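SusD-like carbohydrate binding protein (PDB 3LEW) probably binds carbohydrate at the outer membrane of Bacteroides vulgatus, as other members of the SusD family do in nutrient uptake. Local coordinates at residues F296-D300 with Y301-M305; S386-D389 with L390-I394; L409-I412 with I413-Q417. All blocks are in the same frame, centred on the assembly; numbering follows the deposited sequence. Where two conformers were deposited one is given.

Contact 1: residues F296-D300 with Y301-M305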
loop_
_atom_site.group_PDB
_atom_site.type_symbol
_atom_site.label_atom_id
_atom_site.label_comp_id
_atom_site.label_asym_id
_atom_site.label_seq_id
_atom_site.Cartn_x
_atom_site.Cartn_y
_atom_site.Cartn_z
ATOM N N PHE A 296 14.332 11.735 -11.027
ATOM C CA PHE A 296 14.873 10.717 -11.905
ATOM C C PHE A 296 15.986 11.267 -12.764
ATOM O O PHE A 296 15.903 12.396 -13.257
ATOM C CB PHE A 296 13.778 10.129 -12.823
ATOM C CG PHE A 296 12.650 9.464 -12.079
ATOM C CD1 PHE A 296 11.611 10.204 -11.539
ATOM C CD2 PHE A 296 12.639 8.090 -11.905
ATOM C CE1 PHE A 296 10.592 9.580 -10.800
ATOM C CE2 PHE A 296 11.630 7.481 -11.225
ATOM C CZ PHE A 296 10.591 8.220 -10.683
ATOM N N GLU A 297 17.035 10.473 -12.952
ATOM C CA GLU A 297 18.081 10.806 -13.911
ATOM C C GLU A 297 17.666 10.444 -15.349
ATOM O O GLU A 297 17.030 9.434 -15.599
ATOM C CB GLU A 297 19.396 10.080 -13.574
ATOM C CG GLU A 297 20.032 10.438 -12.257
ATOM C CD GLU A 297 19.586 9.532 -11.115
ATOM O OE1 GLU A 297 19.285 8.360 -11.374
ATOM O OE2 GLU A 297 19.513 10.001 -9.961
ATOM N N ASP A 298 18.074 11.247 -16.308
ATOM C CA ASP A 298 17.890 10.895 -17.709
ATOM C C ASP A 298 18.572 9.550 -17.969
ATOM O O ASP A 298 19.691 9.308 -17.487
ATOM C CB ASP A 298 18.534 11.952 -18.624
ATOM C CG ASP A 298 17.772 13.269 -18.659
ATOM O OD1 ASP A 298 16.631 13.367 -18.133
ATOM O OD2 ASP A 298 18.351 14.205 -19.273
ATOM N N GLY A 299 17.901 8.674 -18.708
ATOM C CA GLY A 299 18.354 7.287 -18.873
ATOM C C GLY A 299 17.541 6.294 -18.052
ATOM O O GLY A 299 17.473 5.115 -18.392
ATOM N N ASP A 300 16.896 6.758 -16.977
ATOM C CA ASP A 300 16.022 5.908 -16.174
ATOM C C ASP A 300 14.719 5.824 -16.927
ATOM O O ASP A 300 14.111 6.849 -17.191
ATOM C CB ASP A 300 15.809 6.585 -14.827
ATOM C CG ASP A 300 14.983 5.773 -13.851
ATOM O OD1 ASP A 300 13.992 5.055 -14.223
ATOM O OD2 ASP A 300 15.284 5.934 -12.646
ATOM N N TYR A 301 14.307 4.632 -17.321
ATOM C CA TYR A 301 13.127 4.519 -18.165
ATOM C C TYR A 301 11.832 4.889 -17.469
ATOM O O TYR A 301 10.841 5.146 -18.145
ATOM C CB TYR A 301 13.029 3.155 -18.839
ATOM C CG TYR A 301 12.916 1.920 -17.958
ATOM C CD1 TYR A 301 11.784 1.642 -17.200
ATOM C CD2 TYR A 301 13.939 0.965 -17.956
ATOM C CE1 TYR A 301 11.702 0.452 -16.435
ATOM C CE2 TYR A 301 13.846 -0.214 -17.221
ATOM C CZ TYR A 301 12.728 -0.452 -16.445
ATOM O OH TYR A 301 12.671 -1.658 -15.759
ATOM N N ARG A 302 11.828 4.958 -16.131
ATOM C CA ARG A 302 10.648 5.404 -15.418
ATOM C C ARG A 302 10.342 6.893 -15.689
ATOM O O ARG A 302 9.162 7.314 -15.630
ATOM C CB ARG A 302 10.764 5.105 -13.916
ATOM C CG ARG A 302 10.959 3.605 -13.613
ATOM C CD ARG A 302 11.330 3.341 -12.163
ATOM N NE ARG A 302 12.650 3.929 -11.857
ATOM C CZ ARG A 302 13.194 3.930 -10.642
ATOM N NH1 ARG A 302 12.598 3.287 -9.633
ATOM N NH2 ARG A 302 14.377 4.506 -10.437
ATOM N N LYS A 303 11.390 7.654 -15.972
ATOM C CA LYS A 303 11.280 9.097 -16.178
ATOM C C LYS A 303 10.469 9.373 -17.459
ATOM O O LYS A 303 9.706 10.334 -17.514
ATOM C CB LYS A 303 12.657 9.735 -16.263
ATOM C CG LYS A 303 12.642 11.248 -16.171
ATOM C CD LYS A 303 14.035 11.835 -16.259
ATOM C CE LYS A 303 14.052 13.274 -15.744
ATOM N NZ LYS A 303 15.428 13.826 -15.705
ATOM N N GLU A 304 10.585 8.473 -18.431
ATOM C CA GLU A 304 9.899 8.486 -19.740
ATOM C C GLU A 304 8.392 8.333 -19.602
ATOM O O GLU A 304 7.624 8.694 -20.500
ATOM C CB GLU A 304 10.384 7.298 -20.617
ATOM C CG GLU A 304 11.913 7.166 -20.751
ATOM C CD GLU A 304 12.352 6.044 -21.694
ATOM O OE1 GLU A 304 11.515 5.251 -22.146
ATOM O OE2 GLU A 304 13.545 5.951 -21.973
HETATM N N MSE A 305 7.977 7.698 -18.500
HETATM C CA MSE A 305 6.564 7.381 -18.225
HETATM C C MSE A 305 5.794 8.577 -17.607
HETATM O O MSE A 305 4.571 8.505 -17.391
HETATM C CB MSE A 305 6.481 6.150 -17.321
HETATM C CG MSE A 305 7.063 4.951 -18.050
HETATM SE SE MSE A 305 7.511 3.501 -16.869
HETATM C CE MSE A 305 5.927 3.413 -15.999
#
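Two N-H groups of Arg302 converge on OD1 of Asp300: the backbone N from the anti side at 2.9 Å, and NE on the syn lone pair, nearly straight at 172°. The second carboxylate oxygen takes part as well, because Asp300 OD2 receives Arg302 NH2 at 2.8 Å on its own syn lone pair. The result is a side-on, two-nitrogen salt bridge in which carboxylate and guanidinium lie almost coplanar, 13° apart. In Asp300 the anti placement of CG relative to the backbone N (chi1 -177°) turns the carboxylate to the backbone N and side chain of Arg302, while Arg302 bends at chi3 to bring its flat group back alongside. Phe296 CE2 sits over one face of that guanidinium, offset toward the rim, with the ring almost perpendicular to it. The guanidinium also pairs with Glu397 and Glu401 of helix 387-401, so three acids probably share in offsetting its charge.

Lys303 serves the other end of the turn. Its extended chain runs past Phe296 in the opposite direction, CB to CB 3.6 Å, and its NZ donates to two oxygens: Asp298 OD1 at 2.7 Å, met from above the carboxylate plane in a salt bridge, and Phe296 O at 2.9 Å. A long aliphatic lysine suits this course, greasy beside the phenylalanine and charged only at its tip. Asp300 N to Glu297 O, 3.0 Å, closes a type II beta turn; Gly299 supplies the positive phi of its third position, where a side chain would jam against the preceding carbonyl oxygen. Braced by these side-chain bonds, the turn leads into a helix-like turn at 301-305, without the regular helical hydrogen bonds, ahead of strand 306-309.

Contact 2: residues S386-D389 with L390-I394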
loop_
_atom_site.group_PDB
_atom_site.type_symbol
_atom_site.label_atom_id
_atom_site.label_comp_id
_atom_site.label_asym_id
_atom_site.label_seq_id
_atom_site.Cartn_x
_atom_site.Cartn_y
_atom_site.Cartn_z
ATOM N N SER A 386 26.718 8.762 4.727
ATOM C CA SER A 386 26.397 8.519 6.133
ATOM C C SER A 386 25.171 7.599 6.170
ATOM O O SER A 386 24.419 7.518 5.173
ATOM C CB SER A 386 26.073 9.823 6.843
ATOM O OG SER A 386 24.881 10.400 6.330
ATOM N N GLN A 387 24.994 6.910 7.295
ATOM C CA GLN A 387 23.821 6.057 7.496
ATOM C C GLN A 387 22.565 6.902 7.229
ATOM O O GLN A 387 21.666 6.446 6.506
ATOM C CB GLN A 387 23.814 5.457 8.913
ATOM C CG GLN A 387 22.597 4.590 9.219
ATOM C CD GLN A 387 22.443 4.250 10.713
ATOM O OE1 GLN A 387 22.214 5.134 11.535
ATOM N NE2 GLN A 387 22.585 2.978 11.057
ATOM N N GLN A 388 22.510 8.131 7.759
ATOM C CA GLN A 388 21.313 8.958 7.558
ATOM C C GLN A 388 21.078 9.309 6.074
ATOM O O GLN A 388 19.939 9.246 5.613
ATOM C CB GLN A 388 21.340 10.243 8.396
ATOM C CG GLN A 388 20.014 11.043 8.377
ATOM C CD GLN A 388 18.766 10.250 8.858
ATOM O OE1 GLN A 388 18.850 9.347 9.724
ATOM N NE2 GLN A 388 17.590 10.584 8.274
ATOM N N ASP A 389 22.133 9.687 5.350
ATOM C CA ASP A 389 22.002 10.029 3.922
ATOM C C ASP A 389 21.677 8.790 3.072
ATOM O O ASP A 389 20.957 8.902 2.085
ATOM C CB ASP A 389 23.264 10.702 3.365
ATOM C CG ASP A 389 23.417 12.160 3.826
ATOM O OD1 ASP A 389 22.430 12.750 4.337
ATOM O OD2 ASP A 389 24.537 12.686 3.666
ATOM N N LEU A 390 22.203 7.633 3.458
ATOM C CA LEU A 390 21.865 6.362 2.779
ATOM C C LEU A 390 20.410 6.043 2.993
ATOM O O LEU A 390 19.699 5.740 2.034
ATOM C CB LEU A 390 22.724 5.202 3.281
ATOM C CG LEU A 390 22.425 3.862 2.587
ATOM C CD1 LEU A 390 22.574 3.939 1.044
ATOM C CD2 LEU A 390 23.338 2.784 3.230
ATOM N N LEU A 391 19.928 6.147 4.234
ATOM C CA LEU A 391 18.495 5.997 4.477
ATOM C C LEU A 391 17.652 6.944 3.638
ATOM O O LEU A 391 16.659 6.527 3.029
ATOM C CB LEU A 391 18.169 6.149 5.963
ATOM C CG LEU A 391 18.619 5.028 6.852
ATOM C CD1 LEU A 391 18.489 5.450 8.339
ATOM C CD2 LEU A 391 17.811 3.761 6.540
ATOM N N GLU A 392 18.026 8.223 3.557
ATOM C CA GLU A 392 17.215 9.145 2.761
ATOM C C GLU A 392 17.232 8.784 1.270
ATOM O O GLU A 392 16.230 8.964 0.589
ATOM C CB GLU A 392 17.613 10.597 3.008
ATOM C CG GLU A 392 17.207 11.031 4.399
ATOM C CD GLU A 392 17.706 12.401 4.790
ATOM O OE1 GLU A 392 17.946 13.244 3.885
ATOM O OE2 GLU A 392 17.843 12.621 6.020
ATOM N N THR A 393 18.339 8.266 0.794
ATOM C CA THR A 393 18.481 7.837 -0.610
ATOM C C THR A 393 17.601 6.611 -0.893
ATOM O O THR A 393 16.960 6.507 -1.949
ATOM C CB THR A 393 19.976 7.580 -0.957
ATOM O OG1 THR A 393 20.720 8.781 -0.682
ATOM C CG2 THR A 393 20.141 7.229 -2.419
ATOM N N ILE A 394 17.542 5.715 0.080
ATOM C CA ILE A 394 16.647 4.548 0.016
ATOM C C ILE A 394 15.170 4.977 0.031
ATOM O O ILE A 394 14.368 4.529 -0.784
ATOM C CB ILE A 394 16.981 3.511 1.109
ATOM C CG1 ILE A 394 18.378 2.972 0.881
ATOM C CG2 ILE A 394 15.909 2.357 1.108
ATOM C CD1 ILE A 394 18.891 2.092 1.994
#
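Thr393 OG1 donates to Asp389 O at 2.8 Å, and Thr393 N reaches the same oxygen at 3.0 Å from the opposite face of the carbonyl plane. One carbonyl is thus gripped twice by a single residue, the hydroxyl lying beside the backbone N (chi1 -57°) where it can turn back onto the preceding turn. Threonine is apt here: its hydroxyl is satisfied within the helix, and its side chain can pack against Leu369, Ile381 and Leu385.

On the solvent side Gln388 and Glu392, one turn apart, may be joined through their ends. In one of two conformers of Glu392, Gln388 NE2 donates to Glu392 OE2 at 3.0 Å, nearly straight at 168° and in the plane of its own amide, using the anti lone pair of the carboxylate. The bend of Gln388 at chi2 (57°) swings the amide that way, but the bond remains tentative.

Leu390 and Leu391 turn to the protein instead. Leu391 CG lies 3.4 Å from Gln387 O, and its branches pack on Glu355, Ala358 and His359 of helix 346-359; Leu390 meets that helix at Ala358 and helix 365-376 at Ala365 and Leu369. Gln387 NE2 bonds to Ala358 O, tying the first turn to the same neighbour. At the helix start, the short hydroxyl of Ser386 OG accepts from Asp389 N at 3.0 Å, a first-turn amide that has no carbonyl one turn back within the helix: a classical N-cap opening helix 387-401, whose first turns have one face to solvent and one against helices 346-359 and 365-376.

Contact 3: residues L409-I412 with I413-Q417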
loop_
_atom_site.group_PDB
_atom_site.type_symbol
_atom_site.label_atom_id
_atom_site.label_comp_id
_atom_site.label_asym_id
_atom_site.label_seq_id
_atom_site.Cartn_x
_atom_site.Cartn_y
_atom_site.Cartn_z
ATOM N N LEU A 409 2.033 7.461 2.503
ATOM C CA LEU A 409 1.686 7.837 3.896
ATOM C C LEU A 409 2.342 6.896 4.881
ATOM O O LEU A 409 2.712 7.294 5.975
ATOM C CB LEU A 409 0.179 7.785 4.097
ATOM C CG LEU A 409 -0.364 8.135 5.501
ATOM C CD1 LEU A 409 -0.132 9.636 5.864
ATOM C CD2 LEU A 409 -1.886 7.764 5.583
ATOM N N ILE A 410 2.453 5.617 4.510
ATOM C CA ILE A 410 3.012 4.609 5.430
ATOM C C ILE A 410 4.459 4.924 5.750
ATOM O O ILE A 410 4.886 4.885 6.894
ATOM C CB ILE A 410 2.948 3.180 4.789
ATOM C CG1 ILE A 410 1.484 2.805 4.463
ATOM C CG2 ILE A 410 3.731 2.169 5.647
ATOM C CD1 ILE A 410 0.504 2.910 5.604
ATOM N N ASP A 411 5.174 5.403 4.751
ATOM C CA ASP A 411 6.562 5.843 4.922
ATOM C C ASP A 411 6.673 7.138 5.701
ATOM O O ASP A 411 7.537 7.256 6.556
ATOM C CB ASP A 411 7.256 5.991 3.589
ATOM C CG ASP A 411 7.595 4.649 2.946
ATOM O OD1 ASP A 411 7.502 3.553 3.583
ATOM O OD2 ASP A 411 7.962 4.680 1.746
ATOM N N ILE A 412 5.787 8.105 5.422
ATOM C CA ILE A 412 5.736 9.378 6.163
ATOM C C ILE A 412 5.559 9.120 7.677
ATOM O O ILE A 412 6.259 9.699 8.538
ATOM C CB ILE A 412 4.616 10.282 5.577
ATOM C CG1 ILE A 412 5.149 10.885 4.257
ATOM C CG2 ILE A 412 4.199 11.430 6.556
ATOM C CD1 ILE A 412 4.099 11.528 3.359
ATOM N N ILE A 413 4.640 8.245 7.989
ATOM C CA ILE A 413 4.347 7.843 9.385
ATOM C C ILE A 413 5.563 7.117 10.000
ATOM O O ILE A 413 6.122 7.576 10.987
ATOM C CB ILE A 413 3.119 6.968 9.486
ATOM C CG1 ILE A 413 1.823 7.763 9.218
ATOM C CG2 ILE A 413 2.976 6.377 10.873
ATOM C CD1 ILE A 413 0.509 6.900 9.089
ATOM N N ARG A 414 5.979 6.005 9.404
ATOM C CA ARG A 414 7.010 5.183 10.073
ATOM C C ARG A 414 8.368 5.868 10.175
ATOM O O ARG A 414 9.120 5.637 11.112
ATOM C CB ARG A 414 7.119 3.825 9.411
ATOM C CG ARG A 414 7.862 3.838 8.068
ATOM C CD ARG A 414 7.797 2.502 7.366
ATOM N NE ARG A 414 8.505 2.606 6.098
ATOM C CZ ARG A 414 9.823 2.459 5.955
ATOM N NH1 ARG A 414 10.577 2.106 6.960
ATOM N NH2 ARG A 414 10.381 2.659 4.761
ATOM N N ASN A 415 8.689 6.740 9.231
ATOM C CA ASN A 415 9.986 7.437 9.244
ATOM C C ASN A 415 9.950 8.804 9.966
ATOM O O ASN A 415 10.967 9.497 10.039
ATOM C CB ASN A 415 10.484 7.640 7.814
ATOM C CG ASN A 415 10.703 6.334 7.070
ATOM O OD1 ASN A 415 11.001 5.315 7.664
ATOM N ND2 ASN A 415 10.632 6.399 5.743
ATOM N N GLN A 416 8.769 9.203 10.449
ATOM C CA GLN A 416 8.571 10.525 11.085
ATOM C C GLN A 416 9.005 11.643 10.146
ATOM O O GLN A 416 9.668 12.609 10.542
ATOM C CB GLN A 416 9.244 10.615 12.454
ATOM C CG GLN A 416 8.693 9.619 13.449
ATOM C CD GLN A 416 9.256 9.811 14.823
ATOM O OE1 GLN A 416 9.059 10.875 15.470
ATOM N NE2 GLN A 416 9.992 8.818 15.286
ATOM N N GLN A 417 8.599 11.517 8.887
ATOM C CA GLN A 417 8.930 12.514 7.906
ATOM C C GLN A 417 7.786 13.474 7.737
ATOM O O GLN A 417 6.715 13.276 8.312
ATOM C CB GLN A 417 9.301 11.826 6.587
ATOM C CG GLN A 417 10.697 11.210 6.613
ATOM C CD GLN A 417 11.010 10.563 5.296
ATOM O OE1 GLN A 417 10.424 9.532 4.947
ATOM N NE2 GLN A 417 11.911 11.182 4.527
HETATM O O HOH W 1 5.486 11.825 10.269
#
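Arg414 CB lies 3.5 Å from Ile410 O, the carbonyl that accepts the arginine's own backbone N, and CG follows close by. CG sits between the backbone N and the carbonyl carbon (chi1 76°), a placement that lays the chain alongside Asp411. CD is still 3.8 Å from Ile410 O. The chain is extended as far as NE, which donates to Asp411 OD1 at 2.9 Å; NH2 reaches the same oxygen at 3.2 Å, less straight, from the same face of the carboxylate. The two flat groups are turned 73° apart. Asn415 OD1 lies over one guanidinium face. Arg414 NH2 also pairs with Glu355, and Asp411 OD2 with Arg398; the two arginines lie close together, and the acids Asp411 and Glu355 probably offset their charge.

Beyond the arginine, helix 408-414 ends in a Schellman motif, Gln416 taking positive phi. Gln417 N donates in the carbonyl plane to Ile412 O at 3.0 Å, and a water bridges Ile412 O to Gln417 O. Asn415 ND2 holds Gln417 OE1 at 3.2 Å. On the apolar side, Leu409 CG meets Ile413 CD1 at 3.9 Å, branched aliphatic groups well suited to a buried helix face.

Contact 3 is buried, contact 1 partly so, and contact 2 lies at the surface. Contacts 2 and 3 sit on consecutive helices, 387-401 and 408-414, with centres about 15 Å apart; Trp395, just past contact 2, packs on Asn415 of contact 3. Helix 387-401 also supplies two of the acids that pair with the arginine of contact 1, and Glu355 of helix 346-359 touches both contacts 2 and 3. Their chemistry follows place: contacts 1 and 3 each centre on an arginine shared by acids, contact 1 adding a separate, more exposed lysine bridge, whereas the exposed helix start relies on capping and main-chain-directed bonds.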